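Local coordinates for protein type III Pentaketide Synthase (Neurospora crassa, PDB 3EUO) that probably transfers acyl groups as a type III polyketide synthase of the chalcone and stilbene synthase family that makes pentaketides, at residues V82-M93 against Y119-L129; I169-S177 against N329-S337. All blocks are in the same frame, centred on the assembly; numbering follows the deposited sequence.

Interaction 1. Residues V82-M93 against Y119-L129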
# COMPACT_ATOMS: atom_id res chain seq x y z
N VAL A 82 -9.15 -13.24 -5.79
CA VAL A 82 -8.08 -13.13 -6.80
C VAL A 82 -8.53 -13.49 -8.24
O VAL A 82 -8.22 -12.75 -9.18
CB VAL A 82 -6.77 -13.86 -6.36
CG1 VAL A 82 -5.79 -14.06 -7.53
CG2 VAL A 82 -6.11 -13.08 -5.23
N PRO A 83 -9.31 -14.58 -8.42
CA PRO A 83 -9.83 -14.90 -9.76
C PRO A 83 -10.65 -13.78 -10.41
O PRO A 83 -10.64 -13.64 -11.63
CB PRO A 83 -10.71 -16.13 -9.50
CG PRO A 83 -10.11 -16.76 -8.28
CD PRO A 83 -9.74 -15.59 -7.42
N LEU A 84 -11.37 -13.00 -9.59
CA LEU A 84 -12.14 -11.86 -10.09
C LEU A 84 -11.18 -10.80 -10.61
O LEU A 84 -11.40 -10.21 -11.68
CB LEU A 84 -13.00 -11.26 -8.97
CG LEU A 84 -13.99 -12.16 -8.22
CD1 LEU A 84 -14.62 -11.43 -7.05
CD2 LEU A 84 -15.05 -12.70 -9.18
N ALA A 85 -10.11 -10.57 -9.85
CA ALA A 85 -9.10 -9.58 -10.22
C ALA A 85 -8.37 -9.99 -11.49
O ALA A 85 -8.06 -9.15 -12.34
CB ALA A 85 -8.12 -9.39 -9.07
N VAL A 86 -8.10 -11.28 -11.62
CA VAL A 86 -7.43 -11.81 -12.81
C VAL A 86 -8.33 -11.58 -14.03
O VAL A 86 -7.87 -11.09 -15.06
CB VAL A 86 -7.03 -13.30 -12.65
CG1 VAL A 86 -6.51 -13.87 -13.96
CG2 VAL A 86 -5.97 -13.46 -11.55
N GLU A 87 -9.62 -11.90 -13.90
CA GLU A 87 -10.54 -11.76 -15.04
C GLU A 87 -10.80 -10.30 -15.44
O GLU A 87 -10.83 -9.97 -16.63
CB GLU A 87 -11.85 -12.52 -14.76
CG GLU A 87 -12.91 -12.41 -15.86
CD GLU A 87 -12.49 -13.03 -17.20
OE1 GLU A 87 -11.51 -13.81 -17.25
OE2 GLU A 87 -13.17 -12.74 -18.21
N ALA A 88 -10.97 -9.42 -14.44
CA ALA A 88 -11.14 -7.98 -14.69
C ALA A 88 -9.91 -7.41 -15.41
O ALA A 88 -10.04 -6.66 -16.38
CB ALA A 88 -11.38 -7.24 -13.38
N SER A 89 -8.73 -7.77 -14.92
CA SER A 89 -7.47 -7.34 -15.53
C SER A 89 -7.33 -7.86 -16.95
O SER A 89 -6.87 -7.12 -17.83
CB SER A 89 -6.29 -7.80 -14.68
OG SER A 89 -6.33 -7.21 -13.38
N ARG A 90 -7.72 -9.11 -17.17
CA ARG A 90 -7.68 -9.71 -18.51
C ARG A 90 -8.53 -8.93 -19.51
O ARG A 90 -8.11 -8.69 -20.64
CB ARG A 90 -8.15 -11.16 -18.49
CG ARG A 90 -7.12 -12.15 -17.96
CD ARG A 90 -7.56 -13.61 -18.23
NE ARG A 90 -6.74 -14.58 -17.50
CZ ARG A 90 -5.51 -14.96 -17.84
NH1 ARG A 90 -4.92 -14.45 -18.93
NH2 ARG A 90 -4.86 -15.85 -17.10
N LYS A 91 -9.73 -8.54 -19.08
CA LYS A 91 -10.67 -7.85 -19.97
C LYS A 91 -10.22 -6.43 -20.28
O LYS A 91 -10.37 -5.95 -21.40
CB LYS A 91 -12.08 -7.87 -19.39
CG LYS A 91 -12.70 -9.27 -19.37
CD LYS A 91 -14.18 -9.27 -19.03
CE LYS A 91 -14.44 -9.10 -17.55
NZ LYS A 91 -15.90 -9.30 -17.22
N ALA A 92 -9.66 -5.76 -19.27
CA ALA A 92 -9.09 -4.43 -19.46
C ALA A 92 -7.94 -4.49 -20.46
O ALA A 92 -7.89 -3.68 -21.38
CB ALA A 92 -8.63 -3.85 -18.13
N MET A 93 -7.04 -5.45 -20.28
CA MET A 93 -5.90 -5.64 -21.20
C MET A 93 -6.39 -5.98 -22.61
O MET A 93 -5.84 -5.48 -23.59
CB MET A 93 -4.94 -6.71 -20.67
CG MET A 93 -4.21 -6.33 -19.38
SD MET A 93 -3.25 -7.72 -18.66
CE MET A 93 -1.96 -7.88 -19.89
N TYR A 119 -1.66 -9.41 -2.69
CA TYR A 119 -2.49 -10.14 -3.65
C TYR A 119 -2.13 -9.80 -5.08
O TYR A 119 -2.32 -10.63 -5.98
CB TYR A 119 -3.99 -9.90 -3.39
CG TYR A 119 -4.59 -8.67 -4.05
CD1 TYR A 119 -5.13 -8.75 -5.35
CD2 TYR A 119 -4.65 -7.44 -3.38
CE1 TYR A 119 -5.69 -7.63 -5.96
CE2 TYR A 119 -5.21 -6.30 -4.00
CZ TYR A 119 -5.73 -6.41 -5.28
OH TYR A 119 -6.29 -5.31 -5.88
N ASP A 120 -1.59 -8.60 -5.28
CA ASP A 120 -1.19 -8.15 -6.60
C ASP A 120 -0.15 -9.07 -7.23
O ASP A 120 -0.17 -9.30 -8.44
CB ASP A 120 -0.73 -6.69 -6.59
CG ASP A 120 0.45 -6.43 -5.66
OD1 ASP A 120 0.63 -7.16 -4.66
OD2 ASP A 120 1.20 -5.45 -5.94
N HIS A 121 0.76 -9.59 -6.40
CA HIS A 121 1.74 -10.55 -6.88
C HIS A 121 1.08 -11.73 -7.59
O HIS A 121 1.47 -12.09 -8.72
CB HIS A 121 2.59 -11.09 -5.73
CG HIS A 121 3.52 -12.18 -6.16
ND1 HIS A 121 3.19 -13.52 -6.09
CD2 HIS A 121 4.74 -12.12 -6.74
CE1 HIS A 121 4.18 -14.24 -6.58
NE2 HIS A 121 5.14 -13.42 -6.97
N TYR A 122 0.09 -12.32 -6.94
CA TYR A 122 -0.58 -13.52 -7.44
C TYR A 122 -1.38 -13.22 -8.71
O TYR A 122 -1.36 -14.00 -9.67
CB TYR A 122 -1.47 -14.14 -6.35
CG TYR A 122 -0.67 -14.56 -5.13
CD1 TYR A 122 -0.19 -15.86 -5.00
CD2 TYR A 122 -0.38 -13.64 -4.11
CE1 TYR A 122 0.55 -16.25 -3.87
CE2 TYR A 122 0.36 -14.02 -2.99
CZ TYR A 122 0.82 -15.32 -2.88
OH TYR A 122 1.55 -15.69 -1.77
N VAL A 123 -2.04 -12.06 -8.73
CA VAL A 123 -2.75 -11.62 -9.93
C VAL A 123 -1.78 -11.46 -11.11
O VAL A 123 -2.01 -12.01 -12.19
CB VAL A 123 -3.53 -10.29 -9.71
CG1 VAL A 123 -4.20 -9.83 -11.03
CG2 VAL A 123 -4.59 -10.47 -8.63
N ALA A 124 -0.70 -10.73 -10.88
CA ALA A 124 0.34 -10.50 -11.89
C ALA A 124 0.94 -11.81 -12.42
O ALA A 124 1.18 -11.94 -13.62
CB ALA A 124 1.42 -9.60 -11.35
N LYS A 125 1.18 -12.76 -11.51
CA LYS A 125 1.71 -14.09 -11.87
C LYS A 125 0.73 -14.86 -12.76
O LYS A 125 1.13 -15.45 -13.77
CB LYS A 125 2.01 -14.90 -10.60
CG LYS A 125 2.59 -16.30 -10.85
CD LYS A 125 2.56 -17.13 -9.57
CE LYS A 125 3.16 -18.53 -9.74
NZ LYS A 125 2.13 -19.57 -10.10
N GLU A 126 -0.54 -14.85 -12.39
CA GLU A 126 -1.58 -15.51 -13.18
C GLU A 126 -1.74 -14.89 -14.57
O GLU A 126 -2.04 -15.59 -15.54
CB GLU A 126 -2.92 -15.49 -12.45
CG GLU A 126 -3.03 -16.50 -11.32
CD GLU A 126 -4.48 -16.85 -11.01
OE1 GLU A 126 -5.29 -16.97 -11.97
OE2 GLU A 126 -4.82 -17.01 -9.82
N LEU A 127 -1.52 -13.58 -14.65
CA LEU A 127 -1.56 -12.85 -15.92
C LEU A 127 -0.30 -13.03 -16.76
O LEU A 127 -0.28 -12.68 -17.95
CB LEU A 127 -1.80 -11.35 -15.67
CG LEU A 127 -3.16 -10.92 -15.09
CD1 LEU A 127 -3.08 -9.47 -14.63
CD2 LEU A 127 -4.28 -11.09 -16.12
N GLY A 128 0.77 -13.54 -16.15
CA GLY A 128 2.03 -13.75 -16.85
C GLY A 128 2.78 -12.45 -17.11
O GLY A 128 3.49 -12.31 -18.10
N LEU A 129 2.63 -11.48 -16.20
CA LEU A 129 3.31 -10.19 -16.33
C LEU A 129 4.81 -10.30 -16.09
O LEU A 129 5.29 -11.33 -15.60
CB LEU A 129 2.68 -9.14 -15.42
CG LEU A 129 1.17 -8.92 -15.60
CD1 LEU A 129 0.72 -7.74 -14.77
CD2 LEU A 129 0.82 -8.70 -17.07
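Val123 sits as a knob among Val82, Ala85, Val86 and Ser89 of the facing helix. With CG1 anti to its own backbone N (chi1 176°), its CG2 points to Ala85 and Val82, and CG1 to Val86 and Ser89. CG2 meets Ala85 CB at 3.7 Å and also touches Val82 CG1. The Val82 and Val123 side chains pass alongside each other, running opposite ways.

One turn on, Leu127 fills the next hole, between Val86, Ser89, Arg90 and Met93. Its two branches part: CD1 rests on Ser89 CB at 3.6 Å, while CD2 touches Arg90 CG at 3.5 Å. CD2 also lies above one face of the Arg90 guanidinium, off its centre. Glu126 runs at about a right angle to Val86, and its OE1 packs on Val86 CG2. Past the end of helix 119-127, Leu129 CD2 meets Met93 CE at 4.0 Å. Gly128, with positive phi, closes that helix in a Schellman motif.

The two helix segments cross at -52°, with their axes 9.3 Å apart. At the other end Val82 CG2 and Ala85 CB lie obliquely against the Tyr119 ring. The Tyr119 hydroxyl is bonded to Thr109 O, and the ring packs edge-to-face with Phe77.

Ser89 sends its hydroxyl back along its own helix, with OG bonded to Ala85 O at 2.8 Å. That oxygen also accepts from Ser89 N, on the opposite face of its plane. The serine can therefore lie against Val123 and Leu127 with its polar atom satisfied. The join is mainly apolar and interlocked. At its solvent-exposed margin Arg90 NH2 comes within 3.2 Å of Glu126 O. It stays 5.3 Å from Glu126 OE1, so any attraction between the two charges is probably modest.

Interaction 2. Residues I169-S177 against N329-S337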
# COMPACT_ATOMS: atom_id res chain seq x y z
N ILE A 169 -0.10 0.97 -17.58
CA ILE A 169 -0.27 0.61 -16.18
C ILE A 169 -1.58 -0.10 -15.91
O ILE A 169 -2.66 0.42 -16.21
CB ILE A 169 -0.12 1.85 -15.25
CG1 ILE A 169 1.21 2.56 -15.54
CG2 ILE A 169 -0.27 1.42 -13.77
CD1 ILE A 169 1.64 3.59 -14.51
N LEU A 170 -1.49 -1.31 -15.35
CA LEU A 170 -2.67 -2.02 -14.89
C LEU A 170 -3.08 -1.41 -13.55
O LEU A 170 -2.34 -1.53 -12.56
CB LEU A 170 -2.40 -3.52 -14.73
CG LEU A 170 -3.55 -4.38 -14.17
CD1 LEU A 170 -4.85 -4.21 -14.96
CD2 LEU A 170 -3.16 -5.84 -14.11
N VAL A 171 -4.25 -0.78 -13.53
CA VAL A 171 -4.80 -0.19 -12.30
C VAL A 171 -5.94 -1.07 -11.81
O VAL A 171 -6.94 -1.23 -12.51
CB VAL A 171 -5.32 1.25 -12.52
CG1 VAL A 171 -5.51 1.96 -11.17
CG2 VAL A 171 -4.37 2.05 -13.41
N LEU A 172 -5.81 -1.61 -10.60
CA LEU A 172 -6.68 -2.70 -10.17
C LEU A 172 -7.24 -2.50 -8.77
O LEU A 172 -6.51 -2.14 -7.85
CB LEU A 172 -5.92 -4.04 -10.24
CG LEU A 172 -6.59 -5.32 -9.72
CD1 LEU A 172 -7.76 -5.74 -10.61
CD2 LEU A 172 -5.57 -6.46 -9.59
N ALA A 173 -8.54 -2.75 -8.61
CA ALA A 173 -9.17 -2.77 -7.29
C ALA A 173 -9.90 -4.08 -7.07
O ALA A 173 -10.64 -4.54 -7.95
CB ALA A 173 -10.13 -1.60 -7.13
N LEU A 174 -9.69 -4.69 -5.91
CA LEU A 174 -10.41 -5.89 -5.54
C LEU A 174 -10.86 -5.77 -4.09
O LEU A 174 -10.05 -5.48 -3.21
CB LEU A 174 -9.52 -7.13 -5.74
CG LEU A 174 -9.93 -8.46 -5.10
CD1 LEU A 174 -11.25 -9.00 -5.68
CD2 LEU A 174 -8.82 -9.49 -5.26
N GLU A 175 -12.15 -6.01 -3.86
CA GLU A 175 -12.68 -5.98 -2.50
C GLU A 175 -13.59 -7.17 -2.29
O GLU A 175 -14.43 -7.48 -3.14
CB GLU A 175 -13.43 -4.68 -2.20
CG GLU A 175 -12.63 -3.39 -2.43
CD GLU A 175 -11.54 -3.12 -1.40
OE1 GLU A 175 -11.31 -3.94 -0.48
OE2 GLU A 175 -10.91 -2.04 -1.51
N VAL A 176 -13.38 -7.87 -1.17
CA VAL A 176 -14.29 -8.92 -0.72
C VAL A 176 -14.72 -8.54 0.69
O VAL A 176 -14.00 -8.78 1.67
CB VAL A 176 -13.62 -10.32 -0.72
CG1 VAL A 176 -14.61 -11.39 -0.23
CG2 VAL A 176 -13.11 -10.67 -2.12
N SER A 177 -15.89 -7.92 0.79
CA SER A 177 -16.39 -7.40 2.06
C SER A 177 -17.47 -8.29 2.68
O SER A 177 -17.66 -8.27 3.90
CB SER A 177 -16.97 -6.01 1.85
OG SER A 177 -18.07 -6.07 0.96
N ASN A 329 -22.34 -1.27 -2.72
CA ASN A 329 -21.09 -0.53 -2.60
C ASN A 329 -19.92 -1.51 -2.50
O ASN A 329 -19.73 -2.14 -1.46
CB ASN A 329 -21.17 0.39 -1.36
CG ASN A 329 -19.86 1.12 -1.04
OD1 ASN A 329 -18.83 0.89 -1.67
ND2 ASN A 329 -19.90 1.98 -0.03
N SER A 330 -19.15 -1.63 -3.58
CA SER A 330 -18.02 -2.58 -3.62
C SER A 330 -16.71 -1.90 -3.25
O SER A 330 -15.64 -2.29 -3.74
CB SER A 330 -17.91 -3.23 -5.01
OG SER A 330 -19.12 -3.88 -5.37
N SER A 331 -16.80 -0.90 -2.37
CA SER A 331 -15.64 -0.13 -1.90
C SER A 331 -14.78 0.37 -3.09
O SER A 331 -15.34 0.90 -4.05
CB SER A 331 -14.85 -0.94 -0.86
OG SER A 331 -13.74 -0.22 -0.36
N SER A 332 -13.47 0.17 -3.04
CA SER A 332 -12.57 0.74 -4.07
C SER A 332 -12.84 0.25 -5.50
O SER A 332 -12.43 0.90 -6.46
CB SER A 332 -11.10 0.48 -3.71
OG SER A 332 -10.79 -0.90 -3.87
N ALA A 333 -13.50 -0.90 -5.63
CA ALA A 333 -13.75 -1.51 -6.95
C ALA A 333 -14.93 -0.89 -7.70
O ALA A 333 -15.10 -1.12 -8.90
CB ALA A 333 -13.94 -3.03 -6.81
N THR A 334 -15.74 -0.10 -7.01
CA THR A 334 -16.99 0.38 -7.60
C THR A 334 -16.77 1.44 -8.67
O THR A 334 -17.49 1.46 -9.68
CB THR A 334 -17.97 0.95 -6.55
OG1 THR A 334 -18.03 0.06 -5.43
CG2 THR A 334 -19.36 1.09 -7.15
N ILE A 335 -15.80 2.32 -8.46
CA ILE A 335 -15.64 3.47 -9.36
C ILE A 335 -15.30 3.05 -10.79
O ILE A 335 -15.85 3.63 -11.73
CB ILE A 335 -14.68 4.58 -8.81
CG1 ILE A 335 -14.78 5.86 -9.65
CG2 ILE A 335 -13.23 4.10 -8.75
CD1 ILE A 335 -16.20 6.42 -9.79
N PHE A 336 -14.43 2.06 -10.97
CA PHE A 336 -14.11 1.61 -12.33
C PHE A 336 -15.31 0.89 -12.95
O PHE A 336 -15.51 0.92 -14.16
CB PHE A 336 -12.85 0.72 -12.38
CG PHE A 336 -11.57 1.41 -11.95
CD1 PHE A 336 -11.44 2.80 -11.97
CD2 PHE A 336 -10.47 0.65 -11.55
CE1 PHE A 336 -10.25 3.42 -11.56
CE2 PHE A 336 -9.28 1.25 -11.15
CZ PHE A 336 -9.17 2.64 -11.16
N SER A 337 -16.10 0.24 -12.09
CA SER A 337 -17.35 -0.39 -12.51
C SER A 337 -18.33 0.66 -13.04
O SER A 337 -18.95 0.45 -14.09
CB SER A 337 -17.97 -1.18 -11.35
OG SER A 337 -19.11 -1.89 -11.78
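An Asx turn at Asn329 begins the loop that leads into helix 334-342, and this loop packs on strand 168-175. Asn329 OD1 accepts from Ser331 N at 2.8 Å. Its ND2 is bonded to the oxidised cysteine, 3-sulfinoalanine, at position 143. This is consistent with the Cys-His-Asn site of the chalcone synthase family, in which His296, touched by Thr334, is probably the histidine.

Across the contact, Ser332 OG donates to Glu175 OE2 at 2.6 Å. It meets OE2 on its anti side, 21° out of the carboxylate plane. The first torsion of Glu175 (chi1 -55°) sets CG beside the backbone N, 3.5 Å from Ser330 O. The bend at chi2 (-73°) then brings OE2 to Ser332 OG. Ala173 CB touches Ser332 OG at 3.4 Å and also faces Ala333. Further along, Val171 CG1 lies 3.7 Å from Phe336 CZ, the two side chains roughly perpendicular.

The other carboxylate oxygen, OE1, is bonded to Thr110 OG1, Cys111 N and Thr112 OG1. The buried acid is gripped at both oxygens, which should fix its rotation. Strands 105-109 and 204-211 flank strand 168-175 in the sheet, and Ala333 O bonds to Ser206 OG on the latter.

In the fold
Interaction 1 comes first along the chain and is complete before interaction 2 begins. Their centres lie 13 Å apart. Strand 168-175 is one side of interaction 2, and its other face receives the helices of interaction 1. Leu170, Leu172 and Leu174 meet those helices, whereas Val171, Ala173 and Glu175 point toward 329-337. Direct links are Ser89 OG to Leu172 CD1 at 3.5 Å and Leu127 CD1 to Leu170 CD2 at 3.7 Å. Interaction 1 stays within the N-terminal family region. Interaction 2 joins that region to the C-terminal one, beside the oxidised cysteine. A sheet with helices on both faces is consistent with part of the five-layered thiolase fold, the helices of interaction 1 being outer ones.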